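Local coordinates for uncharacterized protein (Ruminococcus gnavus, PDB 4QAN), which is of unknown function but has a cystatin-like fold, belongs to the NTF2-like superfamily as a divergent member, and can bind a magnesium ion, at residues Thr321-Gly327 / Thr338-Arg344; Lys309-Thr315 / Glu379-Ala385; Glu104-Ile109 / Pro184-Gln188. All coordinates share one frame. Residue numbers count along the deposited sequence, not the author numbering.

Overall arrangement
Contacts 1 and 2 lie in one mixed sheet; contact 3 belongs to the other half of the chain. Contact 1 is mostly buried and pairs the two strands of a hairpin. Contact 2 is at the surface, where the C-terminal strand 383-384 adds to strand 305-314. The two touch, because strands 305-314 and 322-331 are sheet neighbours: A326 O is 2.8 Å from I311 N, a probable hydrogen bond. Contact 3 is partly buried, its centre about 49 Å from that of contact 2. Backbone hydrogen bonds dominate contact 1. Contact 2 also has backbone bonds, with a K384-E314 salt bridge and a K309 bond to a carbonyl. Contact 3 is mainly side-chain packing at a helix end.

Contact 1: residues Thr321-Gly327 / Thr338-Arg344; sequences TVKQYAG and TGYTLCR
Both segments are extended and run antiparallel, with axes 4.6 Å apart at closest approach and N-to-C directions 151° apart. K323-L342, Y325-Y340 and G327-T338 are hydrogen-bonded pairs, each with two N-H...O bonds of 2.7 to 3.0 Å. In the first, K323 N to L342 O is 2.8 Å and L342 N to K323 O is 2.7 Å. R344 N also bonds T321 O (2.8 Å). V322-C343, Q324-T341 and A326-G339 are non-hydrogen-bonded pairs. This is the beta hairpin of strands 322-331 and 334-344, central to the mixed sheet of the C-terminal half, consistent with the cystatin-like fold. Y325 (chi1 m) and L342 (chi1 m, chi2 137°) share one face, with CD1 of Y325 3.3 Å from CD1 of L342. Both touch P221 at helix 221-234. Y340 (m) packs on V225 and I229 of that helix, and its hydroxyl bonds Y329 OH. On the other face, V322 CG1 (chi1 t) meets T341 CG2 at 3.6 Å. Q324 OE1 bonds A358 N, and T341 OG1 bonds S355 O. The Q324 side chain lies about 9 Å from that of S360, which binds Mg(2+) in a structure of this protein, though no ion is bound to this chain.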
# COMPACT_ATOMS: atom_id res chain seq x y z
N THR A 321 -20.86 -17.91 11.70
CA THR A 321 -19.58 -17.75 11.00
C THR A 321 -18.86 -16.40 11.17
O THR A 321 -17.67 -16.28 10.81
CB THR A 321 -19.75 -18.04 9.50
OG1 THR A 321 -20.71 -17.14 8.93
CG2 THR A 321 -20.22 -19.49 9.28
N VAL A 322 -19.54 -15.39 11.71
CA VAL A 322 -18.91 -14.10 11.96
C VAL A 322 -19.11 -13.64 13.41
O VAL A 322 -20.22 -13.59 13.91
CB VAL A 322 -19.36 -13.04 10.93
CG1 VAL A 322 -18.94 -11.64 11.33
CG2 VAL A 322 -18.74 -13.38 9.58
N LYS A 323 -17.99 -13.34 14.07
CA LYS A 323 -18.01 -12.99 15.48
C LYS A 323 -17.13 -11.79 15.82
O LYS A 323 -16.03 -11.63 15.27
CB LYS A 323 -17.58 -14.20 16.31
CG LYS A 323 -18.51 -15.38 16.12
CD LYS A 323 -18.29 -16.48 17.14
CE LYS A 323 -19.29 -17.61 16.92
NZ LYS A 323 -20.69 -17.23 17.27
N GLN A 324 -17.62 -10.95 16.72
CA GLN A 324 -16.87 -9.78 17.16
C GLN A 324 -16.18 -10.03 18.50
O GLN A 324 -16.76 -10.62 19.43
CB GLN A 324 -17.78 -8.57 17.27
CG GLN A 324 -18.15 -7.98 15.93
CD GLN A 324 -19.14 -6.84 16.06
OE1 GLN A 324 -18.83 -5.81 16.66
NE2 GLN A 324 -20.31 -7.01 15.50
N TYR A 325 -14.95 -9.57 18.58
CA TYR A 325 -14.12 -9.78 19.75
C TYR A 325 -13.42 -8.48 20.08
O TYR A 325 -13.10 -7.70 19.17
CB TYR A 325 -13.10 -10.91 19.46
CG TYR A 325 -13.66 -12.30 19.64
CD1 TYR A 325 -14.39 -12.93 18.62
CD2 TYR A 325 -13.49 -12.99 20.84
CE1 TYR A 325 -14.93 -14.19 18.80
CE2 TYR A 325 -14.01 -14.25 21.02
CZ TYR A 325 -14.74 -14.85 20.00
OH TYR A 325 -15.25 -16.11 20.21
N ALA A 326 -13.16 -8.25 21.37
CA ALA A 326 -12.37 -7.11 21.83
C ALA A 326 -10.99 -7.57 22.23
O ALA A 326 -10.83 -8.60 22.87
CB ALA A 326 -13.05 -6.44 23.01
N GLY A 327 -9.97 -6.82 21.83
CA GLY A 327 -8.60 -7.05 22.27
C GLY A 327 -8.29 -6.07 23.40
O GLY A 327 -8.58 -4.88 23.29
N THR A 338 -9.01 -2.59 21.46
CA THR A 338 -9.43 -2.54 20.07
C THR A 338 -10.49 -3.58 19.79
O THR A 338 -10.72 -4.47 20.60
CB THR A 338 -8.27 -2.84 19.12
OG1 THR A 338 -7.96 -4.25 19.17
CG2 THR A 338 -7.06 -1.99 19.50
N GLY A 339 -11.09 -3.48 18.61
CA GLY A 339 -12.12 -4.40 18.16
C GLY A 339 -11.73 -5.21 16.94
O GLY A 339 -11.01 -4.73 16.06
N TYR A 340 -12.21 -6.45 16.90
CA TYR A 340 -12.01 -7.36 15.78
C TYR A 340 -13.33 -7.93 15.33
O TYR A 340 -14.25 -8.09 16.14
CB TYR A 340 -11.11 -8.53 16.17
CG TYR A 340 -9.69 -8.18 16.47
CD1 TYR A 340 -9.31 -7.72 17.73
CD2 TYR A 340 -8.71 -8.33 15.51
CE1 TYR A 340 -8.01 -7.41 18.01
CE2 TYR A 340 -7.40 -8.02 15.77
CZ TYR A 340 -7.05 -7.57 17.04
OH TYR A 340 -5.75 -7.26 17.30
N THR A 341 -13.44 -8.22 14.04
CA THR A 341 -14.55 -8.99 13.51
C THR A 341 -13.87 -10.16 12.84
O THR A 341 -12.98 -9.96 12.01
CB THR A 341 -15.41 -8.20 12.50
OG1 THR A 341 -16.00 -7.06 13.14
CG2 THR A 341 -16.52 -9.06 11.94
N LEU A 342 -14.24 -11.37 13.24
CA LEU A 342 -13.59 -12.59 12.76
C LEU A 342 -14.56 -13.47 11.99
O LEU A 342 -15.76 -13.51 12.33
CB LEU A 342 -13.03 -13.37 13.94
CG LEU A 342 -12.00 -12.55 14.72
CD1 LEU A 342 -12.21 -12.72 16.21
CD2 LEU A 342 -10.59 -12.93 14.31
N CYS A 343 -14.04 -14.16 10.97
CA CYS A 343 -14.84 -15.05 10.13
C CYS A 343 -14.25 -16.47 10.08
O CYS A 343 -13.03 -16.67 9.99
CB CYS A 343 -15.00 -14.48 8.72
SG CYS A 343 -13.44 -14.21 7.85
N ARG A 344 -15.17 -17.43 10.11
CA ARG A 344 -14.87 -18.85 10.16
C ARG A 344 -14.77 -19.37 8.75
O ARG A 344 -15.74 -19.35 8.03
CB ARG A 344 -16.00 -19.57 10.91
CG ARG A 344 -15.85 -21.07 11.18
CD ARG A 344 -17.05 -21.52 12.02
NE ARG A 344 -17.20 -22.97 12.18
CZ ARG A 344 -16.54 -23.73 13.05
NH1 ARG A 344 -15.63 -23.21 13.87
NH2 ARG A 344 -16.78 -25.03 13.10

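Contact 2: residues Lys309-Thr315 / Glu379-Ala385; sequences KVIPIET and EQSVLKA
E314, L383 and I311 lose the most surface here. They sit along the pairing of strand 305-314 with the short C-terminal strand 383-384. This is the one parallel pairing in a sheet whose other pairs are antiparallel, and it makes the sheet mixed. I313 pairs with L383 (CA-CA 4.7 Å) and E314 with K384 (4.9 Å). The end-to-end directions of the segments differ by 27°. L383 holds the ladder through its backbone: L383 N bonds P312 O at 3.0 Å, and E314 N bonds L383 O at 2.8 Å. A385 N then bonds E314 O at 3.1 Å. The L383 side chain (m, t) puts CG 3.9 Å from CG2 of I311 (m, t) and also touches A326 of strand 322-331. E314 (chi1 t, chi2 t) packs its CB against V382 CG2 at 3.7 Å. E314 OE1 forms a salt bridge with K384 NZ at 3.3 Å; K384 is bent, with chi1 and chi2 both m. K309, extended, bonds Q380 O through NZ at 3.0 Å, and the same NZ bonds S378 O at the end of helix 371-378. Backbone pairing thus sets the register, while the lysines tie the exposed margin by charge and carbonyl contacts.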
# COMPACT_ATOMS: atom_id res chain seq x y z
N LYS A 309 -5.93 -9.94 27.04
CA LYS A 309 -7.10 -10.78 26.88
C LYS A 309 -7.80 -10.52 25.55
O LYS A 309 -7.85 -9.38 25.08
CB LYS A 309 -8.07 -10.51 28.03
CG LYS A 309 -8.96 -11.69 28.38
CD LYS A 309 -9.47 -11.56 29.80
CE LYS A 309 -10.47 -12.64 30.16
NZ LYS A 309 -10.96 -12.40 31.53
N VAL A 310 -8.30 -11.58 24.93
CA VAL A 310 -9.20 -11.49 23.78
C VAL A 310 -10.61 -11.89 24.23
O VAL A 310 -10.84 -13.03 24.61
CB VAL A 310 -8.73 -12.42 22.67
CG1 VAL A 310 -9.67 -12.32 21.45
CG2 VAL A 310 -7.29 -12.09 22.30
N ILE A 311 -11.54 -10.94 24.21
CA ILE A 311 -12.81 -11.12 24.92
C ILE A 311 -13.99 -11.10 23.96
O ILE A 311 -14.14 -10.13 23.21
CB ILE A 311 -13.04 -10.02 25.96
CG1 ILE A 311 -11.81 -9.88 26.86
CG2 ILE A 311 -14.27 -10.33 26.79
CD1 ILE A 311 -11.84 -8.63 27.71
N PRO A 312 -14.85 -12.13 24.00
CA PRO A 312 -15.96 -12.14 23.06
C PRO A 312 -16.95 -11.03 23.35
O PRO A 312 -17.28 -10.74 24.52
CB PRO A 312 -16.62 -13.51 23.32
CG PRO A 312 -16.31 -13.79 24.76
CD PRO A 312 -14.92 -13.25 24.95
N ILE A 313 -17.43 -10.41 22.28
CA ILE A 313 -18.51 -9.43 22.39
C ILE A 313 -19.84 -10.13 22.10
O ILE A 313 -19.99 -10.81 21.09
CB ILE A 313 -18.28 -8.27 21.41
CG1 ILE A 313 -16.95 -7.57 21.73
CG2 ILE A 313 -19.44 -7.28 21.44
CD1 ILE A 313 -16.51 -6.60 20.65
N GLU A 314 -20.80 -9.97 23.00
CA GLU A 314 -22.12 -10.52 22.77
C GLU A 314 -22.97 -9.50 22.00
O GLU A 314 -23.24 -8.42 22.51
CB GLU A 314 -22.77 -10.88 24.09
CG GLU A 314 -24.18 -11.42 23.95
CD GLU A 314 -24.70 -11.99 25.24
OE1 GLU A 314 -24.02 -12.85 25.84
OE2 GLU A 314 -25.80 -11.58 25.66
N THR A 315 -23.35 -9.84 20.77
CA THR A 315 -24.23 -8.98 19.97
C THR A 315 -25.15 -9.76 19.04
O THR A 315 -24.76 -10.79 18.48
CB THR A 315 -23.45 -7.98 19.10
OG1 THR A 315 -24.37 -7.33 18.21
CG2 THR A 315 -22.37 -8.69 18.27
N GLU A 379 -11.42 -8.57 33.91
CA GLU A 379 -12.28 -9.45 34.71
C GLU A 379 -13.52 -9.97 33.96
O GLU A 379 -14.15 -10.92 34.40
CB GLU A 379 -12.74 -8.73 35.98
CG GLU A 379 -11.65 -8.58 37.03
CD GLU A 379 -12.01 -7.58 38.11
OE1 GLU A 379 -13.02 -6.85 37.98
OE2 GLU A 379 -11.26 -7.50 39.11
N GLN A 380 -13.88 -9.33 32.85
CA GLN A 380 -15.02 -9.78 32.04
C GLN A 380 -14.69 -11.03 31.24
O GLN A 380 -13.59 -11.16 30.69
CB GLN A 380 -15.44 -8.69 31.05
CG GLN A 380 -15.78 -7.36 31.68
CD GLN A 380 -16.83 -7.50 32.74
OE1 GLN A 380 -17.98 -7.79 32.45
NE2 GLN A 380 -16.43 -7.31 34.00
N SER A 381 -15.64 -11.95 31.16
CA SER A 381 -15.55 -13.07 30.24
C SER A 381 -16.32 -12.75 28.95
O SER A 381 -16.12 -13.39 27.92
CB SER A 381 -16.11 -14.33 30.88
OG SER A 381 -17.46 -14.12 31.22
N VAL A 382 -17.20 -11.75 29.02
CA VAL A 382 -17.95 -11.31 27.84
C VAL A 382 -18.35 -9.84 27.94
O VAL A 382 -18.73 -9.38 28.99
CB VAL A 382 -19.20 -12.19 27.60
CG1 VAL A 382 -20.13 -12.19 28.81
CG2 VAL A 382 -19.94 -11.74 26.35
N LEU A 383 -18.25 -9.12 26.83
CA LEU A 383 -18.68 -7.72 26.80
C LEU A 383 -20.00 -7.63 26.06
O LEU A 383 -20.09 -8.04 24.91
CB LEU A 383 -17.62 -6.86 26.10
CG LEU A 383 -16.20 -6.90 26.67
CD1 LEU A 383 -15.23 -6.14 25.79
CD2 LEU A 383 -16.18 -6.34 28.09
N LYS A 384 -21.02 -7.08 26.71
CA LYS A 384 -22.37 -6.99 26.13
C LYS A 384 -22.52 -5.67 25.36
O LYS A 384 -22.26 -4.60 25.90
CB LYS A 384 -23.44 -7.03 27.23
CG LYS A 384 -23.24 -8.06 28.33
CD LYS A 384 -23.76 -9.45 27.97
CE LYS A 384 -23.61 -10.38 29.17
NZ LYS A 384 -24.13 -11.75 28.93
N ALA A 385 -22.96 -5.76 24.11
CA ALA A 385 -23.06 -4.59 23.22
C ALA A 385 -23.66 -3.36 23.91
O ALA A 385 -24.81 -3.36 24.32
CB ALA A 385 -23.89 -4.94 22.00

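Contact 3: residues Glu104-Ile109 / Pro184-Gln188; sequences ELSTEI and PACVQ
This is a small, mainly apolar packing contact between the C-terminal end of helix 87-108 and the residues leading toward strand 187-188. It lies in the N-terminal half of the chain and is partly buried. A185 is helical in phi/psi (-62/-36) and C186 is extended (-158/168). A185 points its CB toward the helix, and its CA is 5.4 Å from that of L105. A185 CB meets L105 CD1 (chi1 -89°, chi2 68°) at 3.4 Å and E108 CB at 4.2 Å. C186 (chi1 p) sets SG 3.6 Å from E108 O and 4.1 Å from I109 CG1. I109 (m, t) is the first residue after the helix to leave helical phi/psi. E104 (chi1 t, chi2 t) lies alongside A185; E104 OE2 is 3.9 Å from A185 N, a van der Waals approach, and E104 OE1 makes a salt bridge with K174 NZ. I109 and C186 reach the antiparallel sheet through L157 of strand 153-164, consistent with the helix-on-sheet layout of a cystatin-like fold.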
# COMPACT_ATOMS: atom_id res chain seq x y z
N GLU A 104 -7.72 3.38 -13.48
CA GLU A 104 -8.22 4.69 -13.89
C GLU A 104 -7.87 5.02 -15.35
O GLU A 104 -8.76 5.35 -16.15
CB GLU A 104 -7.71 5.78 -12.95
CG GLU A 104 -8.25 7.16 -13.27
CD GLU A 104 -7.82 8.21 -12.27
OE1 GLU A 104 -7.31 7.86 -11.18
OE2 GLU A 104 -8.00 9.41 -12.58
N LEU A 105 -6.59 4.92 -15.71
CA LEU A 105 -6.17 5.20 -17.10
C LEU A 105 -6.81 4.23 -18.08
O LEU A 105 -7.11 4.60 -19.21
CB LEU A 105 -4.65 5.11 -17.27
CG LEU A 105 -3.80 6.36 -17.04
CD1 LEU A 105 -3.82 6.78 -15.57
CD2 LEU A 105 -2.38 6.10 -17.50
N SER A 106 -6.98 2.98 -17.67
CA SER A 106 -7.63 1.96 -18.50
C SER A 106 -9.10 2.30 -18.71
O SER A 106 -9.67 1.93 -19.72
CB SER A 106 -7.49 0.57 -17.88
OG SER A 106 -6.16 0.09 -17.98
N THR A 107 -9.71 2.99 -17.75
CA THR A 107 -11.09 3.44 -17.86
C THR A 107 -11.16 4.73 -18.67
O THR A 107 -11.95 4.84 -19.59
CB THR A 107 -11.71 3.68 -16.47
OG1 THR A 107 -11.95 2.43 -15.84
CG2 THR A 107 -13.04 4.44 -16.56
N GLU A 108 -10.32 5.71 -18.32
CA GLU A 108 -10.43 7.06 -18.89
C GLU A 108 -9.90 7.20 -20.32
O GLU A 108 -10.02 8.26 -20.92
CB GLU A 108 -9.72 8.07 -17.98
CG GLU A 108 -10.43 8.27 -16.65
CD GLU A 108 -11.86 8.75 -16.81
OE1 GLU A 108 -12.08 9.72 -17.57
OE2 GLU A 108 -12.76 8.17 -16.17
N ILE A 109 -9.28 6.14 -20.84
CA ILE A 109 -8.87 6.09 -22.24
C ILE A 109 -9.62 4.94 -22.89
O ILE A 109 -9.25 3.78 -22.71
CB ILE A 109 -7.36 5.84 -22.38
CG1 ILE A 109 -6.58 6.89 -21.59
CG2 ILE A 109 -6.97 5.85 -23.85
CD1 ILE A 109 -5.11 6.56 -21.43
N PRO A 184 -5.77 14.38 -13.16
CA PRO A 184 -6.41 13.66 -14.25
C PRO A 184 -5.49 12.62 -14.87
O PRO A 184 -4.30 12.86 -15.05
CB PRO A 184 -6.73 14.76 -15.27
CG PRO A 184 -6.50 16.05 -14.58
CD PRO A 184 -5.49 15.78 -13.52
N ALA A 185 -6.06 11.47 -15.21
CA ALA A 185 -5.32 10.41 -15.89
C ALA A 185 -4.81 10.84 -17.25
O ALA A 185 -3.71 10.45 -17.65
CB ALA A 185 -6.20 9.18 -16.04
N CYS A 186 -5.60 11.66 -17.96
CA CYS A 186 -5.29 12.08 -19.31
C CYS A 186 -6.00 13.37 -19.72
O CYS A 186 -6.90 13.84 -19.05
CB CYS A 186 -5.70 10.97 -20.29
SG CYS A 186 -7.48 10.75 -20.47
N VAL A 187 -5.58 13.94 -20.85
CA VAL A 187 -6.38 14.96 -21.53
C VAL A 187 -6.37 14.66 -23.02
O VAL A 187 -5.36 14.19 -23.56
CB VAL A 187 -5.91 16.42 -21.25
CG1 VAL A 187 -5.68 16.65 -19.76
CG2 VAL A 187 -4.65 16.75 -22.05
N GLN A 188 -7.50 14.92 -23.67
CA GLN A 188 -7.63 14.69 -25.10
C GLN A 188 -7.10 15.90 -25.86
O GLN A 188 -7.38 17.04 -25.49
CB GLN A 188 -9.09 14.41 -25.48
CG GLN A 188 -9.22 13.74 -26.83
CD GLN A 188 -10.66 13.58 -27.28
OE1 GLN A 188 -11.55 13.33 -26.47
NE2 GLN A 188 -10.89 13.71 -28.58